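Local structure of TarM (Staphylococcus aureus subsp. aureus 21178, 4X7R) at residues A[409-423]-A[431-445]. The protein is a glycosyltransferase-type enzyme of the GT-B class, with two Rossmann-like domains facing each other across a cleft and an added antiparallel beta-sheet region. The protein carries 1 engineered substitution. Sequence-based numbering, arbitrary orientation.
Sequences MIEAMISKRPVVAFD and FIEDNKNGYLIENHN. With UDP (uridine-5'-diphosphate), chain E.
The carbonyl oxygen of A421 takes the backbone N-H of I441 at 2.7 Å between N and O, almost straight at 176°. It belongs to a ladder of four such bonds, Y439 to V419, A421 to Y439, I441 to A421 and D423 to I441, that zips strand 419-422 to strand 438-441 in parallel register. Just ahead of the ladder a water takes over, accepting from V419 N and donating to N437 O.

One face of this pair carries V420, F422, Y439 and I441, where CG1 of V420 meets CG1 of I441 at 3.8 Å and helix 446-457 packs alongside. F422 lies further on: CG2 of I441 reaches the edge of its ring, while the backbone N of H444 stands 3.7 Å above the ring centre.

On the other face, CD1 of I432 touches both A421 CB and V419 CG1. F431, its chi1 of 47° setting CG between backbone N and carbonyl carbon, presents a ring face to helix 407-414. I410 CG1 makes a CH-pi contact 3.7 Å from the centroid of the F431 ring. M413 SD comes in obliquely, 3.6 Å from F431 CD1, as a Met-aromatic contact. N437 ND2 donates to F431 O, tying together the two ends of the loop.

From the same helix E411 points to the ligand, its OE1 accepting from O2' of UDP at 2.7 Å. The contact exemplifies a parallel strand pair covered on each face by different parts of the chain, here a beta-alpha-beta crossover closing one edge of the sheet in the UDP-binding Rossmann-like domain of a GT-B fold.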
ATOM      1  N   MET A 409     -11.819   1.606  11.613  1.00 42.22           N
ATOM      2  CA  MET A 409     -12.868   2.084  12.526  1.00 41.18           C
ATOM      3  C   MET A 409     -14.251   1.735  11.937  1.00 43.08           C
ATOM      4  O   MET A 409     -15.087   1.162  12.630  1.00 43.13           O
ATOM      5  CB  MET A 409     -12.748   3.598  12.744  1.00 42.59           C
ATOM      6  CG  MET A 409     -11.538   3.995  13.582  1.00 46.44           C
ATOM      7  SD  MET A 409     -11.505   5.775  13.900  1.00 49.25           S
ATOM      8  CE  MET A 409     -10.693   6.363  12.393  1.00 45.46           C
ATOM      9  N   ILE A 410     -14.439   2.017  10.629  1.00 39.31           N
ATOM     10  CA  ILE A 410     -15.680   1.730   9.910  1.00 39.76           C
ATOM     11  C   ILE A 410     -15.941   0.221   9.888  1.00 44.92           C
ATOM     12  O   ILE A 410     -17.060  -0.195  10.152  1.00 44.13           O
ATOM     13  CB  ILE A 410     -15.660   2.354   8.490  1.00 41.71           C
ATOM     14  CG1 ILE A 410     -15.706   3.920   8.577  1.00 40.34           C
ATOM     15  CG2 ILE A 410     -16.834   1.789   7.625  1.00 38.70           C
ATOM     16  CD1 ILE A 410     -15.566   4.686   7.151  1.00 42.16           C
ATOM     17  N   GLU A 411     -14.890  -0.593   9.624  1.00 42.07           N
ATOM     18  CA  GLU A 411     -14.970  -2.065   9.584  1.00 42.46           C
ATOM     19  C   GLU A 411     -15.413  -2.622  10.938  1.00 46.67           C
ATOM     20  O   GLU A 411     -16.299  -3.465  10.974  1.00 45.99           O
ATOM     21  CB  GLU A 411     -13.637  -2.687   9.158  1.00 43.26           C
ATOM     22  CG  GLU A 411     -13.330  -2.519   7.677  1.00 47.74           C
ATOM     23  CD  GLU A 411     -11.899  -2.821   7.281  1.00 61.77           C
ATOM     24  OE1 GLU A 411     -11.201  -3.521   8.052  1.00 52.33           O
ATOM     25  OE2 GLU A 411     -11.464  -2.333   6.213  1.00 52.71           O
ATOM     26  N   ALA A 412     -14.850  -2.096  12.042  1.00 44.15           N
ATOM     27  CA  ALA A 412     -15.197  -2.495  13.410  1.00 45.40           C
ATOM     28  C   ALA A 412     -16.666  -2.216  13.693  1.00 50.28           C
ATOM     29  O   ALA A 412     -17.352  -3.057  14.266  1.00 52.49           O
ATOM     30  CB  ALA A 412     -14.324  -1.751  14.408  1.00 45.82           C
ATOM     31  N   MET A 413     -17.157  -1.054  13.250  1.00 45.28           N
ATOM     32  CA  MET A 413     -18.553  -0.649  13.424  1.00 44.01           C
ATOM     33  C   MET A 413     -19.492  -1.567  12.648  1.00 49.80           C
ATOM     34  O   MET A 413     -20.555  -1.934  13.169  1.00 50.67           O
ATOM     35  CB  MET A 413     -18.737   0.819  13.054  1.00 44.00           C
ATOM     36  CG  MET A 413     -18.127   1.744  14.095  1.00 46.19           C
ATOM     37  SD  MET A 413     -18.173   3.486  13.663  1.00 46.51           S
ATOM     38  CE  MET A 413     -19.905   3.817  13.825  1.00 41.26           C
ATOM     39  N   ILE A 414     -19.075  -1.996  11.439  1.00 46.95           N
ATOM     40  CA  ILE A 414     -19.840  -2.967  10.627  1.00 48.48           C
ATOM     41  C   ILE A 414     -19.963  -4.313  11.399  1.00 56.24           C
ATOM     42  O   ILE A 414     -21.041  -4.903  11.426  1.00 56.85           O
ATOM     43  CB  ILE A 414     -19.259  -3.133   9.201  1.00 50.26           C
ATOM     44  CG1 ILE A 414     -19.349  -1.811   8.429  1.00 48.81           C
ATOM     45  CG2 ILE A 414     -19.953  -4.267   8.414  1.00 52.51           C
ATOM     46  CD1 ILE A 414     -18.363  -1.694   7.348  1.00 53.27           C
ATOM     47  N   SER A 415     -18.890  -4.731  12.104  1.00 54.68           N
ATOM     48  CA  SER A 415     -18.912  -5.956  12.910  1.00 55.78           C
ATOM     49  C   SER A 415     -19.495  -5.732  14.309  1.00 60.57           C
ATOM     50  O   SER A 415     -19.268  -6.552  15.195  1.00 61.99           O
ATOM     51  CB  SER A 415     -17.524  -6.581  12.975  1.00 58.58           C
ATOM     52  OG  SER A 415     -17.235  -7.202  11.734  1.00 68.25           O
ATOM     53  N   LYS A 416     -20.259  -4.626  14.506  1.00 56.05           N
ATOM     54  CA  LYS A 416     -20.901  -4.249  15.786  1.00 55.55           C
ATOM     55  C   LYS A 416     -19.897  -4.095  16.950  1.00 59.48           C
ATOM     56  O   LYS A 416     -20.229  -4.376  18.107  1.00 60.70           O
ATOM     57  CB  LYS A 416     -22.048  -5.212  16.157  1.00 58.76           C
ATOM     58  CG  LYS A 416     -23.216  -5.250  15.186  1.00 56.97           C
ATOM     59  CD  LYS A 416     -24.268  -6.224  15.695  1.00 66.05           C
ATOM     60  CE  LYS A 416     -25.494  -6.262  14.821  1.00 76.16           C
ATOM     61  NZ  LYS A 416     -26.429  -7.357  15.215  1.00 86.43           N
ATOM     62  N   ARG A 417     -18.661  -3.660  16.629  1.00 54.93           N
ATOM     63  CA  ARG A 417     -17.584  -3.431  17.598  1.00 55.08           C
ATOM     64  C   ARG A 417     -17.443  -1.915  17.745  1.00 55.00           C
ATOM     65  O   ARG A 417     -17.034  -1.244  16.799  1.00 52.86           O
ATOM     66  CB  ARG A 417     -16.246  -4.107  17.159  1.00 55.59           C
ATOM     67  CG  ARG A 417     -16.337  -5.629  16.884  1.00 64.86           C
ATOM     68  CD  ARG A 417     -17.206  -6.355  17.897  1.00 66.85           C
ATOM     69  NE  ARG A 417     -17.189  -7.814  17.790  1.00 69.83           N
ATOM     70  CZ  ARG A 417     -18.280  -8.580  17.781  1.00 81.82           C
ATOM     71  NH1 ARG A 417     -19.487  -8.029  17.782  1.00 69.21           N
ATOM     72  NH2 ARG A 417     -18.170  -9.899  17.746  1.00 67.95           N
ATOM     73  N   PRO A 418     -17.904  -1.332  18.864  1.00 51.58           N
ATOM     74  CA  PRO A 418     -17.841   0.140  18.987  1.00 50.17           C
ATOM     75  C   PRO A 418     -16.420   0.673  19.048  1.00 54.17           C
ATOM     76  O   PRO A 418     -15.506  -0.024  19.493  1.00 55.52           O
ATOM     77  CB  PRO A 418     -18.645   0.440  20.259  1.00 52.02           C
ATOM     78  CG  PRO A 418     -18.602  -0.827  21.059  1.00 57.47           C
ATOM     79  CD  PRO A 418     -18.475  -1.964  20.079  1.00 53.64           C
ATOM     80  N   VAL A 419     -16.240   1.897  18.550  1.00 48.46           N
ATOM     81  CA  VAL A 419     -14.942   2.568  18.503  1.00 47.00           C
ATOM     82  C   VAL A 419     -14.832   3.659  19.571  1.00 51.49           C
ATOM     83  O   VAL A 419     -15.781   4.418  19.795  1.00 50.59           O
ATOM     84  CB  VAL A 419     -14.660   3.138  17.086  1.00 47.87           C
ATOM     85  CG1 VAL A 419     -13.288   3.798  17.014  1.00 47.72           C
ATOM     86  CG2 VAL A 419     -14.778   2.055  16.024  1.00 46.72           C
ATOM     87  N   VAL A 420     -13.659   3.713  20.225  1.00 49.44           N
ATOM     88  CA  VAL A 420     -13.205   4.756  21.143  1.00 49.02           C
ATOM     89  C   VAL A 420     -12.014   5.405  20.359  1.00 50.52           C
ATOM     90  O   VAL A 420     -10.978   4.777  20.141  1.00 50.10           O
ATOM     91  CB  VAL A 420     -12.846   4.231  22.556  1.00 55.54           C
ATOM     92  CG1 VAL A 420     -12.480   5.387  23.484  1.00 56.07           C
ATOM     93  CG2 VAL A 420     -14.016   3.442  23.156  1.00 56.44           C
ATOM     94  N   ALA A 421     -12.244   6.601  19.811  1.00 44.88           N
ATOM     95  CA  ALA A 421     -11.302   7.275  18.947  1.00 42.97           C
ATOM     96  C   ALA A 421     -11.030   8.718  19.314  1.00 46.28           C
ATOM     97  O   ALA A 421     -11.932   9.417  19.774  1.00 44.35           O
ATOM     98  CB  ALA A 421     -11.810   7.218  17.515  1.00 41.80           C
ATOM     99  N   PHE A 422      -9.792   9.189  19.038  1.00 43.03           N
ATOM    100  CA  PHE A 422      -9.470  10.598  19.206  1.00 43.20           C
ATOM    101  C   PHE A 422     -10.228  11.358  18.103  1.00 44.88           C
ATOM    102  O   PHE A 422     -10.221  10.904  16.954  1.00 43.75           O
ATOM    103  CB  PHE A 422      -7.949  10.850  19.110  1.00 45.55           C
ATOM    104  CG  PHE A 422      -7.122  10.465  20.322  1.00 48.53           C
ATOM    105  CD1 PHE A 422      -7.644  10.567  21.607  1.00 51.74           C
ATOM    106  CD2 PHE A 422      -5.804  10.044  20.179  1.00 51.80           C
ATOM    107  CE1 PHE A 422      -6.868  10.238  22.729  1.00 54.82           C
ATOM    108  CE2 PHE A 422      -5.027   9.715  21.302  1.00 56.44           C
ATOM    109  CZ  PHE A 422      -5.562   9.819  22.570  1.00 55.34           C
ATOM    110  N   ASP A 423     -10.950  12.447  18.463  1.00 40.57           N
ATOM    111  CA  ASP A 423     -11.703  13.266  17.509  1.00 39.32           C
ATOM    112  C   ASP A 423     -10.693  14.091  16.692  1.00 43.67           C
ATOM    113  O   ASP A 423     -10.274  15.164  17.126  1.00 43.82           O
ATOM    114  CB  ASP A 423     -12.732  14.186  18.227  1.00 41.40           C
ATOM    115  CG  ASP A 423     -13.751  14.820  17.277  1.00 47.04           C
ATOM    116  OD1 ASP A 423     -13.532  14.775  16.041  1.00 43.33           O
ATOM    117  OD2 ASP A 423     -14.758  15.364  17.762  1.00 59.76           O
ATOM    118  N   PHE A 431     -18.832   9.448  11.415  1.00 38.03           N
ATOM    119  CA  PHE A 431     -19.588   8.221  11.685  1.00 37.44           C
ATOM    120  C   PHE A 431     -19.787   7.846  13.142  1.00 42.13           C
ATOM    121  O   PHE A 431     -20.721   7.114  13.448  1.00 41.37           O
ATOM    122  CB  PHE A 431     -19.041   7.061  10.833  1.00 38.00           C
ATOM    123  CG  PHE A 431     -17.539   6.930  10.846  1.00 37.69           C
ATOM    124  CD1 PHE A 431     -16.885   6.350  11.927  1.00 39.00           C
ATOM    125  CD2 PHE A 431     -16.779   7.372   9.769  1.00 37.42           C
ATOM    126  CE1 PHE A 431     -15.497   6.242  11.946  1.00 40.24           C
ATOM    127  CE2 PHE A 431     -15.391   7.279   9.796  1.00 40.49           C
ATOM    128  CZ  PHE A 431     -14.755   6.708  10.884  1.00 38.89           C
ATOM    129  N   ILE A 432     -18.929   8.342  14.047  1.00 40.71           N
ATOM    130  CA  ILE A 432     -19.116   8.041  15.465  1.00 41.75           C
ATOM    131  C   ILE A 432     -20.092   9.069  16.037  1.00 48.37           C
ATOM    132  O   ILE A 432     -19.886  10.265  15.840  1.00 49.48           O
ATOM    133  CB  ILE A 432     -17.783   7.958  16.278  1.00 44.45           C
ATOM    134  CG1 ILE A 432     -16.829   6.867  15.704  1.00 44.05           C
ATOM    135  CG2 ILE A 432     -18.057   7.756  17.794  1.00 44.61           C
ATOM    136  CD1 ILE A 432     -15.406   6.890  16.297  1.00 48.54           C
ATOM    137  N   GLU A 433     -21.155   8.598  16.731  1.00 45.55           N
ATOM    138  CA  GLU A 433     -22.138   9.441  17.408  1.00 45.95           C
ATOM    139  C   GLU A 433     -21.844   9.231  18.882  1.00 50.86           C
ATOM    140  O   GLU A 433     -22.145   8.165  19.436  1.00 52.37           O
ATOM    141  CB  GLU A 433     -23.580   9.052  17.035  1.00 47.63           C
ATOM    142  CG  GLU A 433     -23.891   9.311  15.563  1.00 65.58           C
ATOM    143  CD  GLU A 433     -25.344   9.264  15.120  1.00 99.21           C
ATOM    144  OE1 GLU A 433     -26.098   8.395  15.615  1.00 99.75           O
ATOM    145  OE2 GLU A 433     -25.708  10.058  14.223  1.00 95.83           O
ATOM    146  N   ASP A 434     -21.112  10.191  19.466  1.00 46.53           N
ATOM    147  CA  ASP A 434     -20.634  10.157  20.843  1.00 48.24           C
ATOM    148  C   ASP A 434     -21.714   9.773  21.816  1.00 54.12           C
ATOM    149  O   ASP A 434     -22.795  10.353  21.782  1.00 54.26           O
ATOM    150  CB  ASP A 434     -19.991  11.492  21.269  1.00 49.40           C
ATOM    151  CG  ASP A 434     -19.382  11.417  22.654  1.00 58.18           C
ATOM    152  OD1 ASP A 434     -18.318  10.789  22.798  1.00 59.94           O
ATOM    153  OD2 ASP A 434     -20.001  11.932  23.603  1.00 68.91           O
ATOM    154  N   ASN A 435     -21.419   8.753  22.651  1.00 51.80           N
ATOM    155  CA  ASN A 435     -22.291   8.200  23.684  1.00 52.41           C
ATOM    156  C   ASN A 435     -23.564   7.533  23.105  1.00 56.45           C
ATOM    157  O   ASN A 435     -24.506   7.256  23.844  1.00 58.24           O
ATOM    158  CB  ASN A 435     -22.588   9.270  24.751  1.00 52.96           C
ATOM    159  CG  ASN A 435     -23.021   8.752  26.089  1.00 71.39           C
ATOM    160  OD1 ASN A 435     -22.577   7.698  26.564  1.00 66.07           O
ATOM    161  ND2 ASN A 435     -23.892   9.513  26.728  1.00 60.54           N
ATOM    162  N   LYS A 436     -23.563   7.218  21.792  1.00 50.66           N
ATOM    163  CA  LYS A 436     -24.690   6.551  21.132  1.00 49.51           C
ATOM    164  C   LYS A 436     -24.219   5.286  20.398  1.00 53.57           C
ATOM    165  O   LYS A 436     -24.832   4.236  20.550  1.00 53.51           O
ATOM    166  CB  LYS A 436     -25.452   7.515  20.203  1.00 50.44           C
ATOM    167  CG  LYS A 436     -26.609   6.857  19.453  1.00 68.29           C
ATOM    168  CD  LYS A 436     -27.420   7.846  18.638  1.00 80.56           C
ATOM    169  CE  LYS A 436     -28.484   7.158  17.818  1.00 87.98           C
ATOM    170  NZ  LYS A 436     -29.234   8.132  16.983  1.00 96.62           N
ATOM    171  N   ASN A 437     -23.106   5.368  19.643  1.00 49.59           N
ATOM    172  CA  ASN A 437     -22.579   4.202  18.930  1.00 49.10           C
ATOM    173  C   ASN A 437     -21.071   3.992  19.178  1.00 53.69           C
ATOM    174  O   ASN A 437     -20.445   3.116  18.580  1.00 51.60           O
ATOM    175  CB  ASN A 437     -22.934   4.298  17.444  1.00 46.43           C
ATOM    176  CG  ASN A 437     -22.209   5.364  16.665  1.00 57.30           C
ATOM    177  OD1 ASN A 437     -21.113   5.796  17.021  1.00 47.56           O
ATOM    178  ND2 ASN A 437     -22.748   5.720  15.509  1.00 52.04           N
ATOM    179  N   GLY A 438     -20.527   4.806  20.079  1.00 52.53           N
ATOM    180  CA  GLY A 438     -19.120   4.820  20.468  1.00 52.64           C
ATOM    181  C   GLY A 438     -18.765   6.120  21.169  1.00 55.25           C
ATOM    182  O   GLY A 438     -19.656   6.880  21.578  1.00 51.86           O
ATOM    183  N   TYR A 439     -17.453   6.389  21.299  1.00 52.69           N
ATOM    184  CA  TYR A 439     -16.976   7.605  21.951  1.00 52.19           C
ATOM    185  C   TYR A 439     -15.943   8.350  21.129  1.00 52.17           C
ATOM    186  O   TYR A 439     -15.019   7.731  20.572  1.00 48.82           O
ATOM    187  CB  TYR A 439     -16.407   7.306  23.352  1.00 55.57           C
ATOM    188  CG  TYR A 439     -17.424   6.835  24.373  1.00 59.29           C
ATOM    189  CD1 TYR A 439     -18.437   7.679  24.823  1.00 60.79           C
ATOM    190  CD2 TYR A 439     -17.320   5.574  24.958  1.00 62.02           C
ATOM    191  CE1 TYR A 439     -19.362   7.256  25.783  1.00 62.31           C
ATOM    192  CE2 TYR A 439     -18.218   5.154  25.942  1.00 64.36           C
ATOM    193  CZ  TYR A 439     -19.248   5.990  26.337  1.00 71.23           C
ATOM    194  OH  TYR A 439     -20.145   5.554  27.284  1.00 77.44           O
ATOM    195  N   LEU A 440     -16.110   9.687  21.063  1.00 48.13           N
ATOM    196  CA  LEU A 440     -15.191  10.635  20.432  1.00 47.81           C
ATOM    197  C   LEU A 440     -14.431  11.292  21.565  1.00 55.81           C
ATOM    198  O   LEU A 440     -15.025  11.987  22.404  1.00 56.24           O
ATOM    199  CB  LEU A 440     -15.932  11.696  19.604  1.00 46.65           C
ATOM    200  CG  LEU A 440     -16.417  11.250  18.235  1.00 49.97           C
ATOM    201  CD1 LEU A 440     -17.346  12.291  17.631  1.00 49.19           C
ATOM    202  CD2 LEU A 440     -15.235  10.923  17.298  1.00 49.84           C
ATOM    203  N   ILE A 441     -13.132  11.009  21.640  1.00 53.80           N
ATOM    204  CA  ILE A 441     -12.267  11.521  22.708  1.00 54.74           C
ATOM    205  C   ILE A 441     -11.493  12.745  22.236  1.00 59.09           C
ATOM    206  O   ILE A 441     -10.975  12.758  21.119  1.00 58.47           O
ATOM    207  CB  ILE A 441     -11.322  10.384  23.220  1.00 58.42           C
ATOM    208  CG1 ILE A 441     -12.092   9.114  23.661  1.00 58.87           C
ATOM    209  CG2 ILE A 441     -10.308  10.857  24.281  1.00 60.43           C
ATOM    210  CD1 ILE A 441     -13.231   9.296  24.679  1.00 61.82           C
ATOM    211  N   GLU A 442     -11.399  13.763  23.099  1.00 56.78           N
ATOM    212  CA  GLU A 442     -10.622  14.967  22.843  1.00 57.62           C
ATOM    213  C   GLU A 442      -9.189  14.512  22.563  1.00 62.56           C
ATOM    214  O   GLU A 442      -8.653  13.704  23.326  1.00 63.14           O
ATOM    215  CB  GLU A 442     -10.683  15.897  24.064  1.00 60.53           C
ATOM    216  CG  GLU A 442     -10.203  17.310  23.789  1.00 71.62           C
ATOM    217  CD  GLU A 442      -9.900  18.143  25.020  1.00 94.54           C
ATOM    218  OE1 GLU A 442     -10.113  17.654  26.155  1.00 84.43           O
ATOM    219  OE2 GLU A 442      -9.433  19.290  24.844  1.00 92.29           O
ATOM    220  N   ASN A 443      -8.631  14.912  21.397  1.00 59.62           N
ATOM    221  CA  ASN A 443      -7.294  14.526  20.935  1.00 59.62           C
ATOM    222  C   ASN A 443      -6.215  14.729  22.003  1.00 68.51           C
ATOM    223  O   ASN A 443      -6.160  15.796  22.625  1.00 68.87           O
ATOM    224  CB  ASN A 443      -6.927  15.251  19.638  1.00 56.51           C
ATOM    225  CG  ASN A 443      -5.656  14.739  19.010  1.00 66.24           C
ATOM    226  OD1 ASN A 443      -5.313  13.573  19.127  1.00 58.89           O
ATOM    227  ND2 ASN A 443      -4.922  15.598  18.334  1.00 61.42           N
ATOM    228  N   HIS A 444      -5.383  13.677  22.216  1.00 67.80           N
ATOM    229  CA  HIS A 444      -4.289  13.555  23.199  1.00 70.30           C
ATOM    230  C   HIS A 444      -4.753  13.165  24.604  1.00 73.31           C
ATOM    231  O   HIS A 444      -3.928  12.702  25.393  1.00 73.92           O
ATOM    232  CB  HIS A 444      -3.373  14.797  23.249  1.00 73.32           C
ATOM    233  CG  HIS A 444      -2.556  14.998  22.013  1.00 77.23           C
ATOM    234  ND1 HIS A 444      -2.915  15.936  21.049  1.00 78.62           N
ATOM    235  CD2 HIS A 444      -1.430  14.361  21.610  1.00 80.09           C
ATOM    236  CE1 HIS A 444      -1.994  15.843  20.099  1.00 78.05           C
ATOM    237  NE2 HIS A 444      -1.080  14.908  20.389  1.00 79.11           N
ATOM    238  N   ASN A 445      -6.050  13.363  24.930  1.00 67.66           N
ATOM    239  CA  ASN A 445      -6.609  13.061  26.255  1.00 67.27           C
ATOM    240  C   ASN A 445      -6.626  11.544  26.547  1.00 69.28           C
ATOM    241  O   ASN A 445      -7.671  10.897  26.447  1.00 67.98           O
ATOM    242  CB  ASN A 445      -7.999  13.703  26.428  1.00 62.31           C
ATOM    243  CG  ASN A 445      -8.434  13.880  27.861  1.00 79.35           C
ATOM    244  OD1 ASN A 445      -7.965  13.193  28.775  1.00 66.94           O
ATOM    245  ND2 ASN A 445      -9.395  14.773  28.079  1.00 70.58           N
TER
HETATM  246  N1  UDP E 501      -5.458  -4.286   7.489  1.00 50.66           N
HETATM  247  C2  UDP E 501      -5.554  -5.664   7.427  1.00 49.51           C
HETATM  248  N3  UDP E 501      -4.749  -6.344   8.310  1.00 50.42           N
HETATM  249  C4  UDP E 501      -3.859  -5.803   9.211  1.00 52.45           C
HETATM  250  C5  UDP E 501      -3.773  -4.366   9.187  1.00 49.12           C
HETATM  251  C6  UDP E 501      -4.559  -3.665   8.347  1.00 48.91           C
HETATM  252  O2  UDP E 501      -6.297  -6.247   6.649  1.00 48.76           O
HETATM  253  O4  UDP E 501      -3.230  -6.558   9.977  1.00 54.49           O
HETATM  254  C1' UDP E 501      -6.448  -3.514   6.695  1.00 50.35           C
HETATM  255  C2' UDP E 501      -7.717  -3.153   7.463  1.00 51.43           C
HETATM  256  O2' UDP E 501      -8.662  -4.209   7.409  1.00 57.27           O
HETATM  257  C3' UDP E 501      -8.197  -1.923   6.691  1.00 50.74           C
HETATM  258  C4' UDP E 501      -6.894  -1.267   6.245  1.00 52.40           C
HETATM  259  O4' UDP E 501      -5.870  -2.289   6.301  1.00 52.57           O
HETATM  260  O3' UDP E 501      -9.088  -2.166   5.602  1.00 48.31           O
HETATM  261  C5' UDP E 501      -6.477  -0.070   7.060  1.00 54.21           C
HETATM  262  O5' UDP E 501      -7.351   1.015   6.677  1.00 55.71           O
HETATM  263  PA  UDP E 501      -7.382   2.471   7.351  1.00 51.80           P
HETATM  264  O1A UDP E 501      -8.166   3.380   6.486  1.00 45.51           O
HETATM  265  O2A UDP E 501      -8.015   2.350   8.746  1.00 50.78           O
HETATM  266  O3A UDP E 501      -5.909   2.978   7.485  1.00 50.17           O
HETATM  267  PB  UDP E 501      -4.696   3.103   6.442  1.00 53.58           P
HETATM  268  O1B UDP E 501      -5.228   3.493   5.088  1.00 52.11           O
HETATM  269  O2B UDP E 501      -3.948   1.770   6.333  1.00 48.81           O
HETATM  270  O3B UDP E 501      -3.757   4.195   6.916  1.00 57.57           O
HETATM  271  O   HOH W   1     -18.171   3.328  16.998  1.00 52.08           O